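Local coordinates for myosin-I heavy chain (Dictyostelium discoideum, PDB 5EJR), which is an unconventional class VII myosin, an actin-based motor with ATPase activity involved in adhesion and early phagocytosis, seen here as its second MyTH4-FERM tail domain, at residues A[8-11]-A[16-19]; A[50-55]-A[59-64]; A[65-70]-A[108-113]. All blocks are in the same frame, centred on the assembly; numbering follows the deposited sequence.

The three contacts follow one another along the chain without overlapping, all at the MyTH4 end of the tail fragment. Contact 1 joins helix 5-11 to helix 15-25 across a short connection. Contact 2 lays the loop that follows against the first turns of helix 58-75, and contact 3 packs the next turns of that helix on helix 104-113. The centres of contacts 2 and 3 lie about 10 Å apart, while that of contact 1 is about 15 Å from contact 2 and 17 Å from contact 3. Salt bridge Arg19-Glu51 ties contact 1 to contact 2, and Trp9 touches Cys109, so the N-terminal helices are held on the helical bundle.

Contact 1. Residues A[8-11]-A[16-19]; sequences QWAS and SFKR
Phe17 packs against Ala10 and Ser11 by van der Waals contact, much of it with the backbone carbonyls of these two residues; no hydrogen bond links the two segments. Its CB sits 3.3 Å from Ser11 O, and the ring beyond it meets Ser11 CA obliquely, that CA being 3.8 Å from CG of Phe17. The methyl of Ala10 reaches the far part of the ring, with CB 4.4 Å from CE1 of Phe17. Standing beside its own backbone N (chi1 -74°), the phenyl group comes up against Ala10 and Ser11. A small residue such as Ala10 suits the place beside CE1 of the ring. An alanine in place of Phe17 would remove the ring and is likely to leave a gap beside Ala10 and Ser11, weakening the grip of one helix on the other.

Polar bonds stay local. Ser11 OG donates to Gln8 O at 2.7 Å, a bond from a serine hydroxyl to the carbonyl three residues back.

Two short consecutive helices, 5-11 and 15-25, are joined here by a brief connection. Phe17 also touches Asn39, and Ala10 meets Phe42 in the loop between helices 15-25 and 58-75, while Trp9 rests on Asp105 and Cys109 of helix 104-113, placing helix 5-11 against the MyTH4 bundle.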
# COMPACT_ATOMS: atom_id res chain seq x y z
N GLN A 8 -9.15 10.28 38.66
CA GLN A 8 -9.47 9.13 39.52
C GLN A 8 -8.74 7.87 39.04
O GLN A 8 -8.25 7.10 39.86
CB GLN A 8 -10.98 8.87 39.56
CG GLN A 8 -11.75 9.84 40.46
CD GLN A 8 -13.25 9.66 40.36
OE1 GLN A 8 -13.77 8.55 40.16
NE2 GLN A 8 -13.98 10.76 40.53
N TRP A 9 -8.66 7.70 37.69
CA TRP A 9 -7.95 6.59 37.04
C TRP A 9 -6.44 6.75 37.28
O TRP A 9 -5.77 5.77 37.59
CB TRP A 9 -8.29 6.56 35.53
CG TRP A 9 -7.51 5.56 34.72
CD1 TRP A 9 -7.88 4.29 34.40
CD2 TRP A 9 -6.22 5.77 34.11
NE1 TRP A 9 -6.90 3.68 33.64
CE2 TRP A 9 -5.89 4.58 33.42
CE3 TRP A 9 -5.35 6.86 34.04
CZ2 TRP A 9 -4.70 4.45 32.70
CZ3 TRP A 9 -4.16 6.73 33.35
CH2 TRP A 9 -3.84 5.53 32.69
N ALA A 10 -5.92 7.97 37.13
CA ALA A 10 -4.50 8.28 37.31
C ALA A 10 -4.05 8.22 38.78
O ALA A 10 -2.86 8.04 39.02
CB ALA A 10 -4.20 9.64 36.73
N SER A 11 -5.00 8.39 39.74
CA SER A 11 -4.72 8.39 41.19
C SER A 11 -3.94 7.16 41.68
O SER A 11 -3.03 7.29 42.50
CB SER A 11 -6.00 8.57 41.99
OG SER A 11 -6.75 7.37 42.10
N SER A 16 3.33 10.57 39.94
CA SER A 16 3.05 11.78 40.73
C SER A 16 1.98 11.59 41.81
O SER A 16 2.11 12.16 42.90
CB SER A 16 2.70 12.96 39.82
OG SER A 16 1.48 12.73 39.14
N PHE A 17 0.94 10.79 41.51
CA PHE A 17 -0.14 10.50 42.46
C PHE A 17 0.26 9.42 43.47
O PHE A 17 -0.21 9.44 44.60
CB PHE A 17 -1.43 10.10 41.73
CG PHE A 17 -2.15 11.25 41.07
CD1 PHE A 17 -1.76 11.71 39.81
CD2 PHE A 17 -3.21 11.88 41.70
CE1 PHE A 17 -2.42 12.78 39.21
CE2 PHE A 17 -3.87 12.95 41.09
CZ PHE A 17 -3.47 13.39 39.85
N LYS A 18 1.11 8.47 43.05
CA LYS A 18 1.60 7.37 43.88
C LYS A 18 2.63 7.86 44.93
O LYS A 18 2.51 7.50 46.10
CB LYS A 18 2.19 6.25 43.01
CG LYS A 18 1.15 5.32 42.42
CD LYS A 18 1.81 4.25 41.56
CE LYS A 18 0.87 3.16 41.12
NZ LYS A 18 0.35 2.35 42.26
N ARG A 19 3.62 8.69 44.49
CA ARG A 19 4.68 9.28 45.32
C ARG A 19 4.09 10.17 46.42
O ARG A 19 4.58 10.16 47.55
CB ARG A 19 5.67 10.09 44.47
CG ARG A 19 6.54 9.29 43.52
CD ARG A 19 7.30 10.23 42.61
NE ARG A 19 7.95 9.54 41.49
CZ ARG A 19 9.26 9.31 41.41
NH1 ARG A 19 10.08 9.70 42.37
NH2 ARG A 19 9.76 8.68 40.35

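Contact 2. Residues A[50-55]-A[59-64]; sequences KESLIE and KLSKKA
Ser52 overlaps the helix surface formed by Ser61 and Ala64, its CB 3.7 Å from CB of Ala64. This is a loop folding back on the helix that follows it, within the helical MyTH4 domain: residues 50-55 have no regular structure, whereas 59-64 belong to helix 58-75. The two contact residues of the helix are three positions apart, so they fall on the same face one turn after the other, and Ser52 spans both.

Small residues suit this place. The backbones come close, with the CA atoms of Ser52 and Ser61 only 5.0 Å apart, and small side chains allow this close approach. The methyl of Ala64 gives the CB of Ser52 an apolar neighbour, while the backbone N of Ala64 bonds to Leu60 O at 3.0 Å.

The two serine hydroxyls lie side by side, OG of Ser52 being 3.6 Å from OG of Ser61, yet each has a partner of its own. Ser61 OG bonds to Glu57 O, one turn earlier in the same helix. Ser52 OG also accepts from Arg15 NH2 of helix 15-25, so the hydroxyl has two partners. The Ser52 N, by contrast, is buried here without a partner in the model.

Just before Ser52 in the loop, Lys50 and Glu51 form a salt bridge in which the ammonium comes from above the carboxylate plane, and Glu51 OE2 pairs in addition with Arg19. With its OG between the backbone N and the carbonyl carbon (chi1 67°), Ser52 reaches forward along its own chain, where OG donates to Ile54 O at 2.6 Å.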
# COMPACT_ATOMS: atom_id res chain seq x y z
N LYS A 50 11.76 13.09 32.24
CA LYS A 50 12.91 12.29 32.68
C LYS A 50 12.56 10.83 33.00
O LYS A 50 13.46 9.99 33.14
CB LYS A 50 13.62 12.98 33.87
CG LYS A 50 12.76 13.09 35.14
CD LYS A 50 13.51 13.74 36.31
CE LYS A 50 12.73 13.69 37.60
NZ LYS A 50 12.81 12.35 38.25
N GLU A 51 11.26 10.54 33.12
CA GLU A 51 10.68 9.23 33.44
C GLU A 51 9.24 9.20 32.89
O GLU A 51 8.64 10.25 32.71
CB GLU A 51 10.67 8.99 34.96
CG GLU A 51 9.98 10.08 35.77
CD GLU A 51 10.22 10.08 37.27
OE1 GLU A 51 11.38 9.86 37.69
OE2 GLU A 51 9.26 10.36 38.02
N SER A 52 8.68 7.99 32.68
CA SER A 52 7.31 7.83 32.19
C SER A 52 6.29 8.43 33.16
O SER A 52 6.57 8.54 34.35
CB SER A 52 7.00 6.36 31.94
OG SER A 52 6.95 5.60 33.14
N LEU A 53 5.09 8.82 32.65
CA LEU A 53 4.00 9.38 33.45
C LEU A 53 3.36 8.30 34.32
O LEU A 53 3.03 8.55 35.48
CB LEU A 53 2.91 10.03 32.56
CG LEU A 53 3.30 11.14 31.57
CD1 LEU A 53 2.07 11.68 30.87
CD2 LEU A 53 4.04 12.29 32.27
N ILE A 54 3.18 7.10 33.76
CA ILE A 54 2.59 5.98 34.49
C ILE A 54 3.72 5.17 35.13
O ILE A 54 4.78 4.99 34.53
CB ILE A 54 1.67 5.13 33.55
CG1 ILE A 54 0.41 5.92 33.16
CG2 ILE A 54 1.29 3.76 34.17
CD1 ILE A 54 -0.26 5.46 31.86
N GLU A 55 3.49 4.69 36.37
CA GLU A 55 4.48 3.85 37.05
C GLU A 55 4.42 2.49 36.37
O GLU A 55 3.36 1.85 36.33
CB GLU A 55 4.20 3.73 38.55
CG GLU A 55 5.31 3.02 39.31
CD GLU A 55 5.04 2.79 40.78
OE1 GLU A 55 5.42 3.67 41.59
OE2 GLU A 55 4.45 1.74 41.13
N LYS A 59 12.16 -0.90 31.61
CA LYS A 59 12.36 -1.22 30.18
C LYS A 59 11.34 -0.38 29.36
O LYS A 59 11.70 0.26 28.37
CB LYS A 59 12.12 -2.72 29.94
CG LYS A 59 12.61 -3.24 28.61
CD LYS A 59 12.21 -4.69 28.46
CE LYS A 59 13.09 -5.38 27.45
NZ LYS A 59 12.80 -6.84 27.37
N LEU A 60 10.07 -0.37 29.83
CA LEU A 60 8.95 0.35 29.23
C LEU A 60 9.07 1.86 29.41
O LEU A 60 8.72 2.61 28.49
CB LEU A 60 7.61 -0.16 29.81
CG LEU A 60 7.27 -1.62 29.51
CD1 LEU A 60 6.13 -2.10 30.38
CD2 LEU A 60 7.00 -1.85 28.03
N SER A 61 9.59 2.31 30.58
CA SER A 61 9.78 3.73 30.90
C SER A 61 10.82 4.36 29.99
O SER A 61 10.67 5.53 29.62
CB SER A 61 10.20 3.92 32.36
OG SER A 61 9.52 3.03 33.23
N LYS A 62 11.88 3.61 29.62
CA LYS A 62 12.95 4.08 28.74
C LYS A 62 12.40 4.39 27.34
O LYS A 62 12.77 5.41 26.76
CB LYS A 62 14.10 3.08 28.67
CG LYS A 62 15.39 3.64 28.06
CD LYS A 62 16.45 2.56 27.88
CE LYS A 62 17.64 3.03 27.08
NZ LYS A 62 18.55 3.89 27.88
N LYS A 63 11.49 3.54 26.84
CA LYS A 63 10.83 3.70 25.53
C LYS A 63 9.83 4.87 25.59
O LYS A 63 9.63 5.56 24.59
CB LYS A 63 10.09 2.41 25.13
CG LYS A 63 10.99 1.21 24.82
CD LYS A 63 10.16 -0.03 24.55
CE LYS A 63 11.01 -1.27 24.46
NZ LYS A 63 10.31 -2.35 23.73
N ALA A 64 9.19 5.07 26.76
CA ALA A 64 8.22 6.14 27.01
C ALA A 64 8.90 7.50 26.96
O ALA A 64 8.29 8.46 26.49
CB ALA A 64 7.56 5.93 28.35

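Contact 3. Residues A[65-70]-A[108-113]; sequences IKNFSE and YCQAYR
Gln110 drives its side chain between Asn67 and Phe68, and this is the tight part of the contact. Asn67 ND2 donates to Gln110 OE1 at 2.9 Å in a nearly straight bond (163°), lying in the plane of its own amide but above the plane of the acceptor's. The other end of the glutamine amide is used as well: NE2 donates to Ala64 O, one turn earlier on the helix of Asn67. One amide thus bridges a side chain and a backbone carbonyl, which fixes its rotation and satisfies both polar ends in a buried place. A glutamine fits here because it can donate and accept at once.

Phe68 supplies the apolar half. Its ring meets Gln110 edge-on, CG of Gln110 lying in the ring plane 3.5 Å from CD1 of Phe68, and the ring and amide planes stand almost perpendicular. With CG anti to the backbone N (chi1 -165°), the ring is brought alongside Gln110, CD1 meeting its CD and CG.

The motif is a helix pair of the MyTH4 bundle: helices 58-75 and 104-113 run in roughly the same direction, their local axes 10.2 Å apart and crossing at -35°. Asn67 is further braced by Arg96 of helix 86-99, which binds its OD1.

Packing is looser toward Arg113, which meets CE1 and CZ of the ring, its NE 3.7 Å from CZ of Phe68. The guanidinium and ring planes are steeply inclined to each other, and NH1 of Arg113 bonds to Ala41 O. Lys66 lies on the exposed side of helix 58-75, and Ser69 OG folds back to Lys66 O at 2.8 Å.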
# COMPACT_ATOMS: atom_id res chain seq x y z
N ILE A 65 10.18 7.58 27.42
CA ILE A 65 11.00 8.79 27.41
C ILE A 65 11.29 9.18 25.97
O ILE A 65 11.08 10.35 25.62
CB ILE A 65 12.30 8.66 28.27
CG1 ILE A 65 11.95 8.56 29.77
CG2 ILE A 65 13.27 9.83 28.00
CD1 ILE A 65 12.99 7.79 30.62
N LYS A 66 11.78 8.22 25.14
CA LYS A 66 12.07 8.48 23.71
C LYS A 66 10.78 8.90 22.99
O LYS A 66 10.84 9.80 22.15
CB LYS A 66 12.66 7.23 23.02
CG LYS A 66 13.22 7.50 21.62
CD LYS A 66 13.59 6.21 20.91
CE LYS A 66 14.37 6.44 19.64
NZ LYS A 66 14.68 5.16 18.95
N ASN A 67 9.65 8.25 23.32
CA ASN A 67 8.33 8.52 22.74
C ASN A 67 7.89 9.96 23.03
O ASN A 67 7.35 10.61 22.14
CB ASN A 67 7.29 7.58 23.30
CG ASN A 67 5.98 7.68 22.57
OD1 ASN A 67 5.78 7.11 21.50
ND2 ASN A 67 5.08 8.46 23.10
N PHE A 68 8.12 10.43 24.29
CA PHE A 68 7.75 11.79 24.69
C PHE A 68 8.43 12.82 23.83
O PHE A 68 7.74 13.68 23.29
CB PHE A 68 8.01 12.04 26.18
CG PHE A 68 7.30 13.28 26.66
CD1 PHE A 68 5.96 13.24 27.02
CD2 PHE A 68 7.96 14.50 26.73
CE1 PHE A 68 5.30 14.39 27.45
CE2 PHE A 68 7.30 15.65 27.16
CZ PHE A 68 5.98 15.58 27.52
N SER A 69 9.75 12.69 23.64
CA SER A 69 10.51 13.61 22.79
C SER A 69 10.01 13.59 21.33
O SER A 69 10.06 14.61 20.67
CB SER A 69 12.01 13.35 22.87
OG SER A 69 12.41 12.13 22.26
N GLU A 70 9.48 12.43 20.86
CA GLU A 70 8.93 12.29 19.51
C GLU A 70 7.58 13.03 19.40
O GLU A 70 7.35 13.71 18.40
CB GLU A 70 8.83 10.81 19.09
CG GLU A 70 10.20 10.21 18.84
CD GLU A 70 10.29 8.78 18.37
OE1 GLU A 70 9.25 8.09 18.33
OE2 GLU A 70 11.42 8.33 18.08
N TYR A 108 -1.23 7.82 25.00
CA TYR A 108 -2.46 8.63 25.04
C TYR A 108 -2.38 9.73 26.12
O TYR A 108 -2.80 10.85 25.87
CB TYR A 108 -3.69 7.75 25.33
CG TYR A 108 -4.37 7.19 24.10
CD1 TYR A 108 -5.34 7.93 23.43
CD2 TYR A 108 -4.09 5.90 23.65
CE1 TYR A 108 -6.01 7.40 22.32
CE2 TYR A 108 -4.72 5.38 22.53
CZ TYR A 108 -5.69 6.12 21.87
OH TYR A 108 -6.34 5.57 20.80
N CYS A 109 -1.84 9.40 27.31
CA CYS A 109 -1.64 10.34 28.42
C CYS A 109 -0.59 11.38 28.06
O CYS A 109 -0.84 12.55 28.29
CB CYS A 109 -1.31 9.62 29.72
SG CYS A 109 -2.66 8.60 30.35
N GLN A 110 0.55 10.98 27.44
CA GLN A 110 1.59 11.95 27.04
C GLN A 110 1.07 12.94 26.01
O GLN A 110 1.46 14.11 26.05
CB GLN A 110 2.83 11.28 26.44
CG GLN A 110 3.73 10.53 27.41
CD GLN A 110 4.95 9.94 26.73
OE1 GLN A 110 5.12 10.01 25.50
NE2 GLN A 110 5.85 9.39 27.52
N ALA A 111 0.25 12.45 25.04
CA ALA A 111 -0.28 13.28 23.96
C ALA A 111 -1.26 14.27 24.56
O ALA A 111 -1.14 15.47 24.29
CB ALA A 111 -0.96 12.41 22.90
N TYR A 112 -2.19 13.78 25.41
CA TYR A 112 -3.20 14.60 26.06
C TYR A 112 -2.59 15.67 26.98
O TYR A 112 -2.94 16.85 26.86
CB TYR A 112 -4.24 13.76 26.82
CG TYR A 112 -5.27 14.66 27.47
CD1 TYR A 112 -6.28 15.26 26.72
CD2 TYR A 112 -5.14 15.04 28.81
CE1 TYR A 112 -7.17 16.16 27.30
CE2 TYR A 112 -6.02 15.94 29.39
CZ TYR A 112 -7.03 16.50 28.63
OH TYR A 112 -7.90 17.39 29.21
N ARG A 113 -1.68 15.27 27.88
CA ARG A 113 -0.97 16.19 28.80
C ARG A 113 -0.39 17.37 28.02
O ARG A 113 -0.51 18.52 28.45
CB ARG A 113 0.15 15.43 29.55
CG ARG A 113 1.27 16.31 30.10
CD ARG A 113 2.58 15.56 30.16
NE ARG A 113 3.72 16.44 30.37
CZ ARG A 113 4.29 16.65 31.55
NH1 ARG A 113 3.78 16.10 32.65
NH2 ARG A 113 5.35 17.43 31.65